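Local coordinates for cell division protein SepF (Methanobrevibacter smithii, PDB 7AL1) that binds FtsZ and the membrane and probably tethers the one to the other in archaeal cell division, and is represented here by its C-terminal part, at residues A[16-21]-A[43-48]; A[39-44]-A[84-89]. All blocks are in the same frame, centred on the assembly; numbering follows the deposited sequence. Where two conformers were deposited one is given.

Interaction 1: residues A[16-21]-A[43-48]; sequences LIRPKT and LSFLEK
Lys20 lies across Phe45 at about a right angle, its CG over the middle of one ring face in a CH-pi contact, 3.8 Å from the centroid of the Phe45 ring. Phe45 CG stands anti to the backbone N (chi1 178°), on the side of Lys20, whose CA is 3.6 Å from Phe45 CD1. On Arg18 it is the Phe45 methylene that touches: CB sits over the centre of the guanidinium, 3.6 Å from Arg18 CZ, the guanidinium and ring planes standing 80° apart. An alanine in place of Phe45 would keep CB but would probably leave the Lys20 chain without the ring face it rests on, free to turn. Among polar contacts, Arg18 NE donates to Ser44 OG in the guanidinium plane (3.2 Å); Ser44 OG has Asp42 OD1 and the Asp80 carbonyl within reach of its single proton. A water donates to Pro19 O and accepts from Leu46 N, a first-turn helix amide. The apolar part is Pro19 CG, touching Leu46 CD1 (4.0 Å) and Leu43 CD2. Here the loop of a beta-alpha-beta unit, leading from strand 13-17 to helix 22-33, packs on the first turn of the helix that follows the parallel strand 39-42.

Interaction 2: residues A[39-44]-A[84-89]; sequences VILDLS and IIIAPK
Ile84 pairs with Leu41 through two backbone bonds: Ile84 N donates to Leu41 O (2.9 Å), and Leu41 N returns a short bond of 2.7 Å to Ile84 O. The Ile84 side chain reaches past Leu41 to Leu43, CD1 meeting Leu43 CD1 at 3.5 Å. Just beyond this pair, Asp42 OD1 closes an Asx turn by accepting from Ser44 N (3.0 Å), which comes in from above the carboxylate plane; the same oxygen accepts from Asn82 N, on the strand that carries Ile84. Ile85 faces Ile40 as a non-hydrogen-bonded pair, with Ile85 CA 3.4 Å from Val39 O in a CA-H...O contact. Its CG1 is anti to the backbone N (chi1 -174°), and CD1 beyond it comes within 4.1 Å of Ile40 CG1. These are the two central strands of the mixed four-stranded alpha/beta sheet, running antiparallel at 148°; the Ile40–Ile85 face is turned to the dimer interface, where each isoleucine packs on the other's counterpart in the second subunit. Ile86 closes a two-bond pair with Val39, donating from N to Val39 O (2.8 Å) and accepting from Val39 N. On the face shared with Ile84, Ile86 CD1, in one of two deposited conformers, touches Leu41 CD2 diagonally at 3.7 Å, under helices 22-33 and 51-68.

Strand 39-42 and the helix after it tie the two contacts together: Leu43 and Ser44 belong to both, and Ile17 bonds through its backbone to Ile40 and Asp42. Interaction 2 is near the centre of the chain and buried, held by main-chain bonds between strands and by branched aliphatic side chains. Interaction 1, at the end of the same sheet, is partly exposed, and its bonds are made by side chains and a water, with the Lys20 chain over an aromatic ring and the Arg18 guanidinium on the methylene beside it. Pro19 joins them, its CD packing on Leu41. The second subunit is reached by the strand end of 16-21 (Leu16, Ile17) and by interaction 2 through Ile40 and Ile85.

Interaction 1: residues A[16-21]-A[43-48]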
loop_
_atom_site.group_PDB
_atom_site.type_symbol
_atom_site.label_atom_id
_atom_site.label_comp_id
_atom_site.label_asym_id
_atom_site.label_seq_id
_atom_site.Cartn_x
_atom_site.Cartn_y
_atom_site.Cartn_z
ATOM N N LEU A 16 -1.717 8.528 1.567
ATOM C CA LEU A 16 -2.655 7.697 2.304
ATOM C C LEU A 16 -3.837 8.571 2.667
ATOM O O LEU A 16 -3.674 9.617 3.299
ATOM C CB LEU A 16 -2.008 7.119 3.564
ATOM C CG LEU A 16 -0.827 6.190 3.207
ATOM C CD1 LEU A 16 0.465 6.893 3.575
ATOM C CD2 LEU A 16 -0.887 4.857 3.901
ATOM N N ILE A 17 -5.031 8.154 2.264
ATOM C CA ILE A 17 -6.233 8.988 2.359
ATOM C C ILE A 17 -7.425 8.097 2.706
ATOM O O ILE A 17 -7.601 7.062 2.049
ATOM C CB ILE A 17 -6.463 9.695 1.002
ATOM C CG1 ILE A 17 -5.221 10.482 0.514
ATOM C CG2 ILE A 17 -7.629 10.663 1.070
ATOM C CD1 ILE A 17 -5.265 11.058 -0.947
ATOM N N ARG A 18 -8.259 8.531 3.650
ATOM C CA ARG A 18 -9.528 7.905 4.024
ATOM C C ARG A 18 -10.618 8.933 3.720
ATOM O O ARG A 18 -10.992 9.744 4.593
ATOM C CB ARG A 18 -9.524 7.491 5.493
ATOM C CG ARG A 18 -10.776 6.808 5.931
ATOM C CD ARG A 18 -10.572 6.224 7.319
ATOM N NE ARG A 18 -11.721 5.481 7.799
ATOM C CZ ARG A 18 -12.633 5.963 8.636
ATOM N NH1 ARG A 18 -12.548 7.216 9.078
ATOM N NH2 ARG A 18 -13.640 5.185 9.020
ATOM N N PRO A 19 -11.159 8.964 2.493
ATOM C CA PRO A 19 -12.055 10.070 2.143
ATOM C C PRO A 19 -13.345 10.032 2.942
ATOM O O PRO A 19 -13.906 8.965 3.231
ATOM C CB PRO A 19 -12.351 9.859 0.649
ATOM C CG PRO A 19 -11.953 8.452 0.363
ATOM C CD PRO A 19 -10.841 8.129 1.321
ATOM N N LYS A 20 -13.856 11.228 3.249
ATOM C CA LYS A 20 -15.146 11.378 3.910
ATOM C C LYS A 20 -16.168 12.128 3.085
ATOM O O LYS A 20 -17.361 12.083 3.428
ATOM C CB LYS A 20 -14.979 12.118 5.243
ATOM C CG LYS A 20 -14.117 11.386 6.233
ATOM C CD LYS A 20 -14.265 11.993 7.616
ATOM C CE LYS A 20 -13.341 11.315 8.595
ATOM N NZ LYS A 20 -13.486 11.908 9.952
ATOM N N THR A 21 -15.761 12.788 2.001
ATOM C CA THR A 21 -16.629 13.623 1.188
ATOM C C THR A 21 -16.323 13.375 -0.281
ATOM O O THR A 21 -15.288 12.791 -0.631
ATOM C CB THR A 21 -16.406 15.111 1.475
ATOM O OG1 THR A 21 -15.080 15.482 1.070
ATOM C CG2 THR A 21 -16.572 15.401 2.951
ATOM N N LEU A 43 -11.584 3.163 1.792
ATOM C CA LEU A 43 -12.965 3.500 1.480
ATOM C C LEU A 43 -13.948 3.159 2.583
ATOM O O LEU A 43 -15.164 3.259 2.374
ATOM C CB LEU A 43 -13.398 2.786 0.188
ATOM C CG LEU A 43 -12.726 3.334 -1.073
ATOM C CD1 LEU A 43 -13.258 2.597 -2.289
ATOM C CD2 LEU A 43 -13.032 4.812 -1.228
ATOM N N SER A 44 -13.468 2.793 3.764
ATOM C CA SER A 44 -14.364 2.277 4.791
ATOM C C SER A 44 -15.332 3.328 5.312
ATOM O O SER A 44 -16.454 2.984 5.687
ATOM C CB SER A 44 -13.563 1.682 5.961
ATOM O OG SER A 44 -12.724 2.643 6.579
ATOM N N PHE A 45 -14.915 4.591 5.405
ATOM C CA PHE A 45 -15.860 5.578 5.906
ATOM C C PHE A 45 -17.004 5.773 4.912
ATOM O O PHE A 45 -18.181 5.802 5.301
ATOM C CB PHE A 45 -15.151 6.905 6.173
ATOM C CG PHE A 45 -16.080 8.001 6.642
ATOM C CD1 PHE A 45 -16.801 8.769 5.757
ATOM C CD2 PHE A 45 -16.226 8.256 7.992
ATOM C CE1 PHE A 45 -17.631 9.789 6.204
ATOM C CE2 PHE A 45 -17.063 9.258 8.435
ATOM C CZ PHE A 45 -17.768 10.021 7.541
ATOM N N LEU A 46 -16.674 5.937 3.627
ATOM C CA LEU A 46 -17.719 6.056 2.625
ATOM C C LEU A 46 -18.611 4.820 2.625
ATOM O O LEU A 46 -19.843 4.928 2.542
ATOM C CB LEU A 46 -17.110 6.284 1.244
ATOM C CG LEU A 46 -16.268 7.540 1.059
ATOM C CD1 LEU A 46 -15.806 7.676 -0.396
ATOM C CD2 LEU A 46 -17.003 8.798 1.480
ATOM N N GLU A 47 -18.007 3.629 2.712
ATOM C CA GLU A 47 -18.803 2.411 2.597
ATOM C C GLU A 47 -19.843 2.350 3.702
ATOM O O GLU A 47 -20.997 1.953 3.460
ATOM C CB GLU A 47 -17.905 1.176 2.619
ATOM C CG GLU A 47 -18.677 -0.067 2.197
ATOM C CD GLU A 47 -17.857 -1.325 1.950
ATOM O OE1 GLU A 47 -16.639 -1.360 2.213
ATOM O OE2 GLU A 47 -18.459 -2.306 1.478
ATOM N N LYS A 48 -19.458 2.749 4.916
ATOM C CA LYS A 48 -20.355 2.692 6.067
ATOM C C LYS A 48 -21.361 3.830 6.047
ATOM O O LYS A 48 -22.560 3.611 6.268
ATOM C CB LYS A 48 -19.535 2.733 7.357
ATOM C CG LYS A 48 -20.369 2.616 8.618
ATOM C CD LYS A 48 -19.489 2.677 9.857
ATOM C CE LYS A 48 -20.328 2.640 11.115
ATOM N NZ LYS A 48 -21.091 1.364 11.195
HETATM O O HOH W 1 -13.617 6.226 3.223
#

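Interaction 2: residues A[39-44]-A[84-89]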
loop_
_atom_site.group_PDB
_atom_site.type_symbol
_atom_site.label_atom_id
_atom_site.label_comp_id
_atom_site.label_asym_id
_atom_site.label_seq_id
_atom_site.Cartn_x
_atom_site.Cartn_y
_atom_site.Cartn_z
ATOM N N VAL A 39 -1.849 6.260 -4.479
ATOM C CA VAL A 39 -2.699 6.530 -3.329
ATOM C C VAL A 39 -3.109 5.210 -2.713
ATOM O O VAL A 39 -3.625 4.321 -3.404
ATOM C CB VAL A 39 -3.945 7.362 -3.704
ATOM C CG1 VAL A 39 -4.851 7.552 -2.480
ATOM C CG2 VAL A 39 -3.538 8.698 -4.289
ATOM N N ILE A 40 -2.853 5.052 -1.429
ATOM C CA ILE A 40 -3.440 3.960 -0.648
ATOM C C ILE A 40 -4.727 4.512 -0.053
ATOM O O ILE A 40 -4.696 5.384 0.821
ATOM C CB ILE A 40 -2.486 3.408 0.415
ATOM C CG1 ILE A 40 -1.242 2.805 -0.268
ATOM C CG2 ILE A 40 -3.225 2.376 1.241
ATOM C CD1 ILE A 40 -0.107 2.451 0.685
ATOM N N LEU A 41 -5.854 4.070 -0.595
ATOM C CA LEU A 41 -7.162 4.636 -0.356
ATOM C C LEU A 41 -7.902 3.722 0.610
ATOM O O LEU A 41 -7.987 2.512 0.370
ATOM C CB LEU A 41 -7.885 4.618 -1.722
ATOM C CG LEU A 41 -9.249 5.242 -1.851
ATOM C CD1 LEU A 41 -9.189 6.674 -1.493
ATOM C CD2 LEU A 41 -9.721 5.098 -3.284
ATOM N N ASP A 42 -8.474 4.288 1.677
ATOM C CA ASP A 42 -9.306 3.546 2.616
ATOM C C ASP A 42 -10.753 4.006 2.406
ATOM O O ASP A 42 -11.101 5.127 2.775
ATOM C CB ASP A 42 -8.882 3.772 4.068
ATOM C CG ASP A 42 -9.743 3.035 5.046
ATOM O OD1 ASP A 42 -10.655 2.303 4.650
ATOM O OD2 ASP A 42 -9.512 3.201 6.288
ATOM N N LEU A 43 -11.584 3.163 1.792
ATOM C CA LEU A 43 -12.965 3.500 1.480
ATOM C C LEU A 43 -13.948 3.159 2.583
ATOM O O LEU A 43 -15.164 3.259 2.374
ATOM C CB LEU A 43 -13.398 2.786 0.188
ATOM C CG LEU A 43 -12.726 3.334 -1.073
ATOM C CD1 LEU A 43 -13.258 2.597 -2.289
ATOM C CD2 LEU A 43 -13.032 4.812 -1.228
ATOM N N SER A 44 -13.468 2.793 3.764
ATOM C CA SER A 44 -14.364 2.277 4.791
ATOM C C SER A 44 -15.332 3.328 5.312
ATOM O O SER A 44 -16.454 2.984 5.687
ATOM C CB SER A 44 -13.563 1.682 5.961
ATOM O OG SER A 44 -12.724 2.643 6.579
ATOM N N ILE A 84 -7.400 -0.018 -0.868
ATOM C CA ILE A 84 -7.067 -0.200 -2.283
ATOM C C ILE A 84 -5.852 0.652 -2.603
ATOM O O ILE A 84 -5.729 1.765 -2.089
ATOM C CB ILE A 84 -8.247 0.248 -3.165
ATOM C CG1 ILE A 84 -9.508 -0.520 -2.797
ATOM C CG2 ILE A 84 -7.985 0.127 -4.667
ATOM C CD1 ILE A 84 -10.787 0.239 -3.111
ATOM N N ILE A 85 -4.914 0.140 -3.387
ATOM C CA ILE A 85 -3.855 0.981 -3.918
ATOM C C ILE A 85 -4.146 1.355 -5.354
ATOM O O ILE A 85 -4.433 0.485 -6.186
ATOM C CB ILE A 85 -2.447 0.373 -3.776
ATOM C CG1 ILE A 85 -1.417 1.421 -4.247
ATOM C CG2 ILE A 85 -2.317 -0.937 -4.489
ATOM C CD1 ILE A 85 -0.020 1.187 -3.775
ATOM N N ILE A 86 -4.119 2.644 -5.642
ATOM C CA ILE A 86 -4.247 3.155 -6.998
ATOM C C ILE A 86 -2.880 3.649 -7.438
ATOM O O ILE A 86 -2.324 4.569 -6.836
ATOM C CB ILE A 86 -5.276 4.294 -7.076
ATOM C CG1 ILE A 86 -6.635 3.813 -6.586
ATOM C CG2 ILE A 86 -5.348 4.844 -8.503
ATOM C CD1 ILE A 86 -7.565 4.939 -6.284
ATOM N N ALA A 87 -2.353 3.081 -8.513
ATOM C CA ALA A 87 -1.042 3.442 -9.005
ATOM C C ALA A 87 -1.185 4.161 -10.329
ATOM O O ALA A 87 -1.856 3.654 -11.231
ATOM C CB ALA A 87 -0.196 2.187 -9.197
ATOM N N PRO A 88 -0.585 5.329 -10.482
ATOM C CA PRO A 88 -0.645 6.031 -11.763
ATOM C C PRO A 88 0.174 5.314 -12.820
ATOM O O PRO A 88 1.127 4.598 -12.519
ATOM C CB PRO A 88 -0.007 7.385 -11.442
ATOM C CG PRO A 88 1.021 7.046 -10.376
ATOM C CD PRO A 88 0.303 6.016 -9.519
ATOM N N LYS A 89 -0.195 5.524 -14.075
ATOM C CA LYS A 89 0.687 5.079 -15.145
ATOM C C LYS A 89 2.086 5.634 -14.896
ATOM O O LYS A 89 2.245 6.818 -14.604
ATOM C CB LYS A 89 0.150 5.574 -16.482
ATOM C CG LYS A 89 0.658 4.760 -17.663
ATOM C CD LYS A 89 0.018 5.195 -18.972
ATOM C CE LYS A 89 0.467 4.313 -20.129
ATOM N NZ LYS A 89 -0.274 4.647 -21.379
#